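Local coordinates for methyltransferase (Streptomyces regensis, PDB 5N5D) that transfers a methyl group from S-adenosylmethionine to a hydroxyl oxygen in tomaymycin biosynthesis, as an O-methyltransferase with a Rossmann-like fold, at the interface of chains A and B. Coordinates in Å, arbitrary orientation; residue numbers count along the deposited sequence, not the author numbering. Chains: chain A/B, Methyltransferase.

Contact 1: the interface of chains A and B. Residues chain A 172, 209, 216; chain B 9-10, 13-14, 17.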
ATOM      1  N   VAL A 172       4.719   9.291  10.899  1.00 13.73           N
ATOM      2  CA  VAL A 172       6.175   9.417  10.924  1.00 14.13           C
ATOM      3  C   VAL A 172       6.627  10.630  11.730  1.00 14.30           C
ATOM      4  O   VAL A 172       7.634  10.565  12.436  1.00 15.75           O
ATOM      5  CB  VAL A 172       6.724   9.453   9.480  1.00 15.13           C
ATOM      6  CG1 VAL A 172       8.161   9.972   9.436  1.00 17.97           C
ATOM      7  CG2 VAL A 172       6.664   8.057   8.877  1.00 14.88           C
ATOM      8  N   GLN A 209       7.153   4.317   5.087  1.00 14.41           N
ATOM      9  CA  GLN A 209       7.557   5.708   4.920  1.00 13.56           C
ATOM     10  C   GLN A 209       7.469   6.100   3.449  1.00 13.81           C
ATOM     11  O   GLN A 209       7.889   5.345   2.565  1.00 14.80           O
ATOM     12  CB  GLN A 209       8.986   5.920   5.417  1.00 15.69           C
ATOM     13  CG  GLN A 209       9.287   5.472   6.841  1.00 18.04           C
ATOM     14  CD  GLN A 209      10.781   5.621   7.181  1.00 18.18           C
ATOM     15  OE1 GLN A 209      11.299   6.731   7.288  1.00 18.15           O
ATOM     16  NE2 GLN A 209      11.470   4.497   7.332  1.00 18.09           N
ATOM     17  N   TYR A 216       8.025  14.214   3.397  1.00 14.09           N
ATOM     18  CA  TYR A 216       8.364  12.966   4.071  1.00 14.86           C
ATOM     19  C   TYR A 216       7.345  12.662   5.163  1.00 17.13           C
ATOM     20  O   TYR A 216       7.136  13.480   6.069  1.00 16.21           O
ATOM     21  CB  TYR A 216       9.771  13.083   4.655  1.00 15.67           C
ATOM     22  CG  TYR A 216      10.193  12.011   5.633  1.00 15.94           C
ATOM     23  CD1 TYR A 216      10.172  10.668   5.287  1.00 15.66           C
ATOM     24  CD2 TYR A 216      10.675  12.355   6.890  1.00 16.36           C
ATOM     25  CE1 TYR A 216      10.588   9.692   6.183  1.00 16.00           C
ATOM     26  CE2 TYR A 216      11.093  11.390   7.783  1.00 17.83           C
ATOM     27  CZ  TYR A 216      11.048  10.064   7.424  1.00 17.28           C
ATOM     28  OH  TYR A 216      11.471   9.100   8.318  1.00 17.60           O
TER
ATOM     29  N   ARG B   9      17.891   8.865   9.324  1.00 19.11           N
ATOM     30  CA  ARG B   9      16.536   8.982   9.850  1.00 18.48           C
ATOM     31  C   ARG B   9      15.617   7.940   9.226  1.00 17.69           C
ATOM     32  O   ARG B   9      14.850   7.266   9.922  1.00 17.30           O
ATOM     33  CB  ARG B   9      16.007  10.394   9.593  1.00 20.42           C
ATOM     34  CG  ARG B   9      14.653  10.670  10.218  1.00 24.27           C
ATOM     35  CD  ARG B   9      14.224  12.115  10.018  1.00 33.66           C
ATOM     36  NE  ARG B   9      14.998  13.040  10.850  1.00 42.99           N
ATOM     37  CZ  ARG B   9      15.952  13.857  10.410  1.00 52.33           C
ATOM     38  NH1 ARG B   9      16.282  13.900   9.123  1.00 51.90           N
ATOM     39  NH2 ARG B   9      16.582  14.650  11.268  1.00 54.15           N
ATOM     40  N   TRP B  10      15.688   7.796   7.903  1.00 17.90           N
ATOM     41  CA  TRP B  10      14.879   6.795   7.217  1.00 16.73           C
ATOM     42  C   TRP B  10      15.166   5.400   7.751  1.00 17.73           C
ATOM     43  O   TRP B  10      14.238   4.622   7.998  1.00 18.10           O
ATOM     44  CB  TRP B  10      15.147   6.863   5.716  1.00 16.62           C
ATOM     45  CG  TRP B  10      14.740   8.148   5.084  1.00 16.35           C
ATOM     46  CD1 TRP B  10      13.951   9.122   5.622  1.00 16.49           C
ATOM     47  CD2 TRP B  10      15.093   8.593   3.776  1.00 16.66           C
ATOM     48  NE1 TRP B  10      13.793  10.148   4.727  1.00 18.51           N
ATOM     49  CE2 TRP B  10      14.486   9.847   3.583  1.00 16.89           C
ATOM     50  CE3 TRP B  10      15.868   8.051   2.747  1.00 17.05           C
ATOM     51  CZ2 TRP B  10      14.626  10.567   2.406  1.00 19.80           C
ATOM     52  CZ3 TRP B  10      16.008   8.769   1.578  1.00 19.75           C
ATOM     53  CH2 TRP B  10      15.393  10.012   1.416  1.00 20.88           C
ATOM     54  N   VAL B  13      13.715   5.064  11.456  1.00 15.76           N
ATOM     55  CA  VAL B  13      12.262   4.948  11.507  1.00 15.78           C
ATOM     56  C   VAL B  13      11.822   3.553  11.064  1.00 16.02           C
ATOM     57  O   VAL B  13      10.928   2.951  11.667  1.00 16.99           O
ATOM     58  CB  VAL B  13      11.622   6.064  10.660  1.00 15.28           C
ATOM     59  CG1 VAL B  13      10.122   5.849  10.529  1.00 17.15           C
ATOM     60  CG2 VAL B  13      11.894   7.418  11.279  1.00 16.28           C
ATOM     61  N   ASP B  14      12.450   3.011  10.013  1.00 15.93           N
ATOM     62  CA  ASP B  14      12.146   1.647   9.576  1.00 16.20           C
ATOM     63  C   ASP B  14      12.499   0.628  10.653  1.00 17.25           C
ATOM     64  O   ASP B  14      11.738  -0.316  10.904  1.00 18.48           O
ATOM     65  CB  ASP B  14      12.915   1.319   8.292  1.00 17.56           C
ATOM     66  CG  ASP B  14      12.023   1.219   7.060  1.00 17.29           C
ATOM     67  OD1 ASP B  14      10.831   1.594   7.119  1.00 18.95           O
ATOM     68  OD2 ASP B  14      12.536   0.762   6.015  1.00 18.18           O
ATOM     69  N   PHE B  17       9.649   0.994  13.359  1.00 14.87           N
ATOM     70  CA  PHE B  17       8.372   0.391  12.990  1.00 15.24           C
ATOM     71  C   PHE B  17       8.483  -1.125  12.920  1.00 15.33           C
ATOM     72  O   PHE B  17       7.627  -1.853  13.445  1.00 16.13           O
ATOM     73  CB  PHE B  17       7.900   0.924  11.636  1.00 17.01           C
ATOM     74  CG  PHE B  17       7.424   2.348  11.647  1.00 19.55           C
ATOM     75  CD1 PHE B  17       6.745   2.875  12.726  1.00 20.43           C
ATOM     76  CD2 PHE B  17       7.625   3.148  10.533  1.00 21.39           C
ATOM     77  CE1 PHE B  17       6.300   4.188  12.705  1.00 23.29           C
ATOM     78  CE2 PHE B  17       7.183   4.451  10.512  1.00 21.11           C
ATOM     79  CZ  PHE B  17       6.523   4.970  11.596  1.00 21.30           C
TER
HETATM   80  O   HOH W   1       9.384   2.481   4.445  1.00 33.90           O

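Contact 2: the interface of chains A and B. Residues chain A 10, 13, 211-212; chain B 10, 209, 211, 216.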
ATOM      1  N   TRP A  10      11.024  15.211  -5.552  1.00 21.69           N
ATOM      2  CA  TRP A  10       9.896  14.392  -5.123  1.00 20.52           C
ATOM      3  C   TRP A  10       8.617  14.800  -5.838  1.00 19.36           C
ATOM      4  O   TRP A  10       7.822  13.941  -6.236  1.00 18.57           O
ATOM      5  CB  TRP A  10       9.707  14.504  -3.614  1.00 20.43           C
ATOM      6  CG  TRP A  10      10.825  13.943  -2.806  1.00 20.91           C
ATOM      7  CD1 TRP A  10      11.824  13.117  -3.236  1.00 22.94           C
ATOM      8  CD2 TRP A  10      11.056  14.161  -1.411  1.00 19.61           C
ATOM      9  NE1 TRP A  10      12.666  12.813  -2.194  1.00 23.41           N
ATOM     10  CE2 TRP A  10      12.221  13.449  -1.064  1.00 21.08           C
ATOM     11  CE3 TRP A  10      10.401  14.904  -0.425  1.00 20.14           C
ATOM     12  CZ2 TRP A  10      12.734  13.444   0.233  1.00 21.30           C
ATOM     13  CZ3 TRP A  10      10.912  14.903   0.857  1.00 21.23           C
ATOM     14  CH2 TRP A  10      12.069  14.180   1.174  1.00 22.30           C
ATOM     15  N   VAL A  13       8.640  13.505  -9.620  1.00 18.29           N
ATOM     16  CA  VAL A  13       8.314  12.089  -9.757  1.00 17.81           C
ATOM     17  C   VAL A  13       6.833  11.850  -9.486  1.00 18.81           C
ATOM     18  O   VAL A  13       6.169  11.097 -10.210  1.00 17.11           O
ATOM     19  CB  VAL A  13       9.218  11.265  -8.825  1.00 18.61           C
ATOM     20  CG1 VAL A  13       8.787   9.808  -8.801  1.00 17.45           C
ATOM     21  CG2 VAL A  13      10.663  11.389  -9.261  1.00 21.28           C
ATOM     22  N   VAL A 211       7.528   9.538   0.401  1.00 13.80           N
ATOM     23  CA  VAL A 211       7.804  10.914   0.010  1.00 14.11           C
ATOM     24  C   VAL A 211       6.987  11.201  -1.242  1.00 14.44           C
ATOM     25  O   VAL A 211       6.352  10.313  -1.814  1.00 17.28           O
ATOM     26  CB  VAL A 211       9.305  11.191  -0.229  1.00 15.22           C
ATOM     27  CG1 VAL A 211      10.107  10.945   1.049  1.00 16.08           C
ATOM     28  CG2 VAL A 211       9.846  10.364  -1.400  1.00 16.77           C
ATOM     29  N   GLY A 212       7.004  12.458  -1.655  1.00 14.54           N
ATOM     30  CA  GLY A 212       6.150  12.933  -2.721  1.00 14.71           C
ATOM     31  C   GLY A 212       5.728  14.359  -2.436  1.00 16.27           C
ATOM     32  O   GLY A 212       6.372  15.058  -1.663  1.00 16.19           O
TER
ATOM     33  N   TRP B  10      15.688   7.796   7.903  1.00 17.90           N
ATOM     34  CA  TRP B  10      14.879   6.795   7.217  1.00 16.73           C
ATOM     35  C   TRP B  10      15.166   5.400   7.751  1.00 17.73           C
ATOM     36  O   TRP B  10      14.238   4.622   7.998  1.00 18.10           O
ATOM     37  CB  TRP B  10      15.147   6.863   5.716  1.00 16.62           C
ATOM     38  CG  TRP B  10      14.740   8.148   5.084  1.00 16.35           C
ATOM     39  CD1 TRP B  10      13.951   9.122   5.622  1.00 16.49           C
ATOM     40  CD2 TRP B  10      15.093   8.593   3.776  1.00 16.66           C
ATOM     41  NE1 TRP B  10      13.793  10.148   4.727  1.00 18.51           N
ATOM     42  CE2 TRP B  10      14.486   9.847   3.583  1.00 16.89           C
ATOM     43  CE3 TRP B  10      15.868   8.051   2.747  1.00 17.05           C
ATOM     44  CZ2 TRP B  10      14.626  10.567   2.406  1.00 19.80           C
ATOM     45  CZ3 TRP B  10      16.008   8.769   1.578  1.00 19.75           C
ATOM     46  CH2 TRP B  10      15.393  10.012   1.416  1.00 20.88           C
ATOM     47  N   GLN B 209       6.074   6.589  -3.884  1.00 15.85           N
ATOM     48  CA  GLN B 209       7.494   6.720  -3.573  0.65 14.71           C
ATOM     49  C   GLN B 209       7.710   6.395  -2.098  1.00 14.59           C
ATOM     50  O   GLN B 209       7.025   6.950  -1.234  1.00 15.75           O
ATOM     51  CB  GLN B 209       8.004   8.141  -3.868  0.65 14.95           C
ATOM     52  CG  GLN B 209       7.621   8.757  -5.249  0.65 14.34           C
ATOM     53  CD  GLN B 209       7.992  10.259  -5.398  0.65 14.68           C
ATOM     54  OE1 GLN B 209       9.155  10.654  -5.290  0.65 13.49           O
ATOM     55  NE2 GLN B 209       6.988  11.088  -5.658  0.65 15.41           N
ATOM     56  N   VAL B 211      10.635   5.524   1.199  1.00 14.47           N
ATOM     57  CA  VAL B 211      11.977   5.591   1.751  1.00 14.58           C
ATOM     58  C   VAL B 211      12.038   4.639   2.939  1.00 14.15           C
ATOM     59  O   VAL B 211      11.021   4.144   3.430  1.00 15.75           O
ATOM     60  CB  VAL B 211      12.386   7.023   2.163  1.00 16.52           C
ATOM     61  CG1 VAL B 211      12.345   7.958   0.960  1.00 15.91           C
ATOM     62  CG2 VAL B 211      11.498   7.554   3.289  1.00 16.09           C
ATOM     63  N   TYR B 216      15.653   5.662  -1.238  1.00 15.40           N
ATOM     64  CA  TYR B 216      14.547   6.217  -2.004  1.00 14.62           C
ATOM     65  C   TYR B 216      14.231   5.320  -3.194  1.00 15.37           C
ATOM     66  O   TYR B 216      15.118   4.998  -3.992  1.00 17.17           O
ATOM     67  CB  TYR B 216      14.932   7.623  -2.463  1.00 14.04           C
ATOM     68  CG  TYR B 216      14.011   8.304  -3.449  1.00 15.66           C
ATOM     69  CD1 TYR B 216      12.687   8.570  -3.139  1.00 15.38           C
ATOM     70  CD2 TYR B 216      14.496   8.743  -4.670  1.00 18.33           C
ATOM     71  CE1 TYR B 216      11.859   9.224  -4.046  1.00 17.23           C
ATOM     72  CE2 TYR B 216      13.690   9.392  -5.569  1.00 19.16           C
ATOM     73  CZ  TYR B 216      12.376   9.638  -5.256  1.00 18.40           C
ATOM     74  OH  TYR B 216      11.581  10.293  -6.172  1.00 19.63           O
TER
HETATM   75  O   HOH W   2       4.337   8.787  -2.691  1.00 24.88           O

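Contact 3: the interface of chains A and B. Residues chain A 171, 177, 194, 207; chain B 16-17, 21.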
ATOM      1  N   VAL A 171       2.049   8.903  10.353  1.00 13.83           N
ATOM      2  CA  VAL A 171       2.580   8.234  11.537  1.00 12.85           C
ATOM      3  C   VAL A 171       4.084   8.454  11.716  1.00 15.14           C
ATOM      4  O   VAL A 171       4.676   7.857  12.617  1.00 17.45           O
ATOM      5  CB  VAL A 171       2.268   6.725  11.516  1.00 15.15           C
ATOM      6  CG1 VAL A 171       0.773   6.479  11.544  1.00 15.01           C
ATOM      7  CG2 VAL A 171       2.927   6.040  10.314  1.00 14.01           C
ATOM      8  N   VAL A 177       8.924   9.941  16.046  1.00 15.55           N
ATOM      9  CA  VAL A 177       8.288   8.775  16.642  0.50 14.93           C
ATOM     10  C   VAL A 177       9.300   7.845  17.300  1.00 15.87           C
ATOM     11  O   VAL A 177       8.928   7.042  18.161  1.00 15.30           O
ATOM     12  CB  VAL A 177       7.462   8.041  15.560  0.50 15.43           C
ATOM     13  CG1 VAL A 177       8.376   7.289  14.590  0.50 14.83           C
ATOM     14  CG2 VAL A 177       6.440   7.112  16.190  0.50 16.02           C
ATOM     15  N   HIS A 194       1.549   2.057  17.956  1.00 12.34           N
ATOM     16  CA  HIS A 194       2.426   0.999  17.463  1.00 12.43           C
ATOM     17  C   HIS A 194       2.721  -0.015  18.556  1.00 12.49           C
ATOM     18  O   HIS A 194       2.824  -1.216  18.282  1.00 15.19           O
ATOM     19  CB  HIS A 194       3.717   1.597  16.900  1.00 13.68           C
ATOM     20  CG  HIS A 194       3.543   2.170  15.535  1.00 18.12           C
ATOM     21  ND1 HIS A 194       2.904   3.369  15.310  1.00 18.68           N
ATOM     22  CD2 HIS A 194       3.876   1.683  14.316  1.00 20.12           C
ATOM     23  CE1 HIS A 194       2.867   3.607  14.010  1.00 20.91           C
ATOM     24  NE2 HIS A 194       3.454   2.602  13.387  1.00 19.11           N
ATOM     25  N   SER A 207       4.145  -0.495   8.613  1.00 13.92           N
ATOM     26  CA  SER A 207       4.198   0.942   8.394  1.00 13.71           C
ATOM     27  C   SER A 207       5.212   1.250   7.304  1.00 16.14           C
ATOM     28  O   SER A 207       6.302   0.667   7.265  1.00 16.21           O
ATOM     29  CB  SER A 207       4.547   1.691   9.673  1.00 16.90           C
ATOM     30  OG  SER A 207       3.491   1.560  10.602  1.00 19.96           O
TER
ATOM     31  N   TYR B  16      12.530   1.173  13.786  1.00 16.04           N
ATOM     32  CA  TYR B  16      11.553   1.342  14.855  1.00 13.81           C
ATOM     33  C   TYR B  16      10.233   0.664  14.513  1.00 13.35           C
ATOM     34  O   TYR B  16       9.721  -0.150  15.291  1.00 15.78           O
ATOM     35  CB  TYR B  16      11.336   2.830  15.139  1.00 13.56           C
ATOM     36  CG  TYR B  16      10.136   3.084  16.019  1.00 13.85           C
ATOM     37  CD1 TYR B  16      10.187   2.851  17.388  1.00 14.01           C
ATOM     38  CD2 TYR B  16       8.929   3.515  15.472  1.00 14.91           C
ATOM     39  CE1 TYR B  16       9.072   3.062  18.191  1.00 15.99           C
ATOM     40  CE2 TYR B  16       7.820   3.727  16.262  1.00 13.96           C
ATOM     41  CZ  TYR B  16       7.890   3.491  17.615  1.00 13.51           C
ATOM     42  OH  TYR B  16       6.783   3.709  18.383  1.00 14.72           O
ATOM     43  N   PHE B  17       9.649   0.994  13.359  1.00 14.87           N
ATOM     44  CA  PHE B  17       8.372   0.391  12.990  1.00 15.24           C
ATOM     45  C   PHE B  17       8.483  -1.125  12.920  1.00 15.33           C
ATOM     46  O   PHE B  17       7.627  -1.853  13.445  1.00 16.13           O
ATOM     47  CB  PHE B  17       7.900   0.924  11.636  1.00 17.01           C
ATOM     48  CG  PHE B  17       7.424   2.348  11.647  1.00 19.55           C
ATOM     49  CD1 PHE B  17       6.745   2.875  12.726  1.00 20.43           C
ATOM     50  CD2 PHE B  17       7.625   3.148  10.533  1.00 21.39           C
ATOM     51  CE1 PHE B  17       6.300   4.188  12.705  1.00 23.29           C
ATOM     52  CE2 PHE B  17       7.183   4.451  10.512  1.00 21.11           C
ATOM     53  CZ  PHE B  17       6.523   4.970  11.596  1.00 21.30           C
ATOM     54  N   LEU B  21       6.247  -4.163  14.587  1.00 14.91           N
ATOM     55  CA  LEU B  21       5.206  -4.676  13.707  1.00 14.39           C
ATOM     56  C   LEU B  21       5.580  -5.913  12.902  1.00 14.32           C
ATOM     57  O   LEU B  21       4.671  -6.636  12.480  1.00 16.68           O
ATOM     58  CB  LEU B  21       4.775  -3.586  12.720  1.00 15.90           C
ATOM     59  CG  LEU B  21       4.226  -2.295  13.325  1.00 15.43           C
ATOM     60  CD1 LEU B  21       3.734  -1.378  12.205  1.00 15.31           C
ATOM     61  CD2 LEU B  21       3.116  -2.562  14.318  1.00 17.22           C
TER

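Contact 1: the interface of chains A and B
A:Gln209 reaches across to helix 6-21 of chain B and spends its carboxamide N-H groups on two acceptors there. Its NE2 donates almost straight (178° at H) to the main-chain O of B:Trp10, 2.8 Å away and met in the carbonyl plane on a lone pair. The other bond runs from NE2 to the carboxylate OD1 of B:Asp14, 3.0 Å; it lies in the amide plane of the glutamine but comes down on the carboxylate from above its plane. B:Val13 covers one face of the amide, CG1 against A:Gln209 CD at 3.4 Å. Next to it, one face of the A:Tyr216 ring takes B:Trp10 NE1 above its rim, with A:Tyr216 CE1 3.5 Å from B:Trp10 CD1, while the tyrosine hydroxyl OH touches B:Val13 CG2 at 3.4 Å. At the margin A:Val172 CG2 meets the ring edge of B:Phe17.

In the second shell A:Tyr216 OH donates to A:Gln209 OE1, 2.6 Å, tying down the carbonyl end so that the amide is fixed in its flip and NE2 faces the helix. The glutamine has CG anti to its carbonyl carbon (chi1 -54°) and runs extended beyond it, which carries the amide to the helix. A water links A:Gln209 N with B:Asp14 OD1. A:Gln209 belongs to strand 203-211 and A:Tyr216 immediately precedes strand 217-224, so this sheet margin receives the partner's N-terminal helix.

Contact 2: the interface of chains A and B
A:Val211 and B:Gln209 form an antiparallel beta bridge between the chains, A:Val211 N donating to B:Gln209 O at 3.1 Å, while a water joins A:Val211 O to B:Gln209 N. The side chain of B:Gln209 turns to helix 6-21 of chain A, where NE2 donates to the main-chain O of A:Trp10, 3.0 Å and 169° at H. The acceptor lies close to the amide plane, but the donor is tilted 15° from the carbonyl plane of A:Trp10. B:Tyr216 OH holds the opposite end of the amide, 2.6 Å from B:Gln209 OE1, and this fixes which way the carboxamide is flipped.

Valines pack around these bonds. A:Val13 sets CG1 against B:Gln209 CD (3.5 Å) and points CG2 at the B:Tyr216 hydroxyl. A:Val211 divides its methyls: CG2, lodged between its own backbone N and carbonyl carbon (chi1, measured to CG1, -61°), rests on B:Tyr216 CE1 at 3.5 Å, and CG1 meets B:Val211 CG1 at 3.7 Å, the two side chains crossing at about a right angle. Each Trp10 indole is backed by the Val211 of its own chain, CB centred over one face. The two indoles slide past each other in opposite directions and approach through CZ2 of A:Trp10 and CZ2 of B:Trp10, 4.1 Å apart. The patch joins the ends of the two 203-211 strands, with the 6-21 helices packed beside them.

Contact 3: the interface of chains A and B
B:Phe17 lays one ring face against A:Ser207 and A:His194, which meet it from the same side, in a mainly apolar patch of this SAM-dependent O-methyltransferase of Rossmann-like fold. Of the ring contacts, A:Ser207 CB stands over one face of the phenyl, 3.7 Å from the centroid of the B:Phe17 ring, as a CH-pi contact displaced toward the rim. The imidazole crosses the phenyl at a slant, A:His194 NE2 lying 3.3 Å from B:Phe17 CE1 and A:His194 CD2 beside B:Phe17 CD1. At the far end, A:Val171 O lies at the ring edge in plane, 3.6 Å from B:Phe17 CZ. With CG anti to the carbonyl carbon (chi1 -72°), the phenyl leaves the helix with that face turned to A:Ser207 and A:His194. An alanine at B:Phe17 is likely to open a gap beside A:His194 and A:Ser207 and leave the imidazole without the ring that packs against it.

Side-chain packing flanks the phenyl. B:Leu21 directs CD1 toward A:Ser207 OG, 3.4 Å, and also against A:His194 CD2. B:Tyr16, the residue before B:Phe17, packs its CE2 on A:Val177 CG2 at 3.7 Å, and the carbonyl O of A:Val177 lies over a face of the same ring, toward its rim.

Within chain A, A:His194 NE2 and A:Ser207 OG share a hydrogen bond of 3.0 Å, its direction undecided. It ties helix 185-198 to strand 203-211 and restrains the imidazole's rotation beside B:Phe17.

Contact 1 and contact 3 lie about 8 Å apart between the centres of their C-alpha atoms and share B:Phe17; contact 1 and contact 2, about 11 Å apart, share B:Trp10. Contact 2 and contact 3 stand about 17 Å apart. Helix 6-21 and strand 203-211 recur in all of them. Contact 2 brings the two chains' strands together, whereas contacts 1 and 3 follow chain B's helix along chain A. Two-fold symmetry repeats each patch with the chains exchanged, so each N-terminal helix is clasped by its partner. This reciprocal arrangement suggests a dimer, although the crystal alone does not establish it in solution.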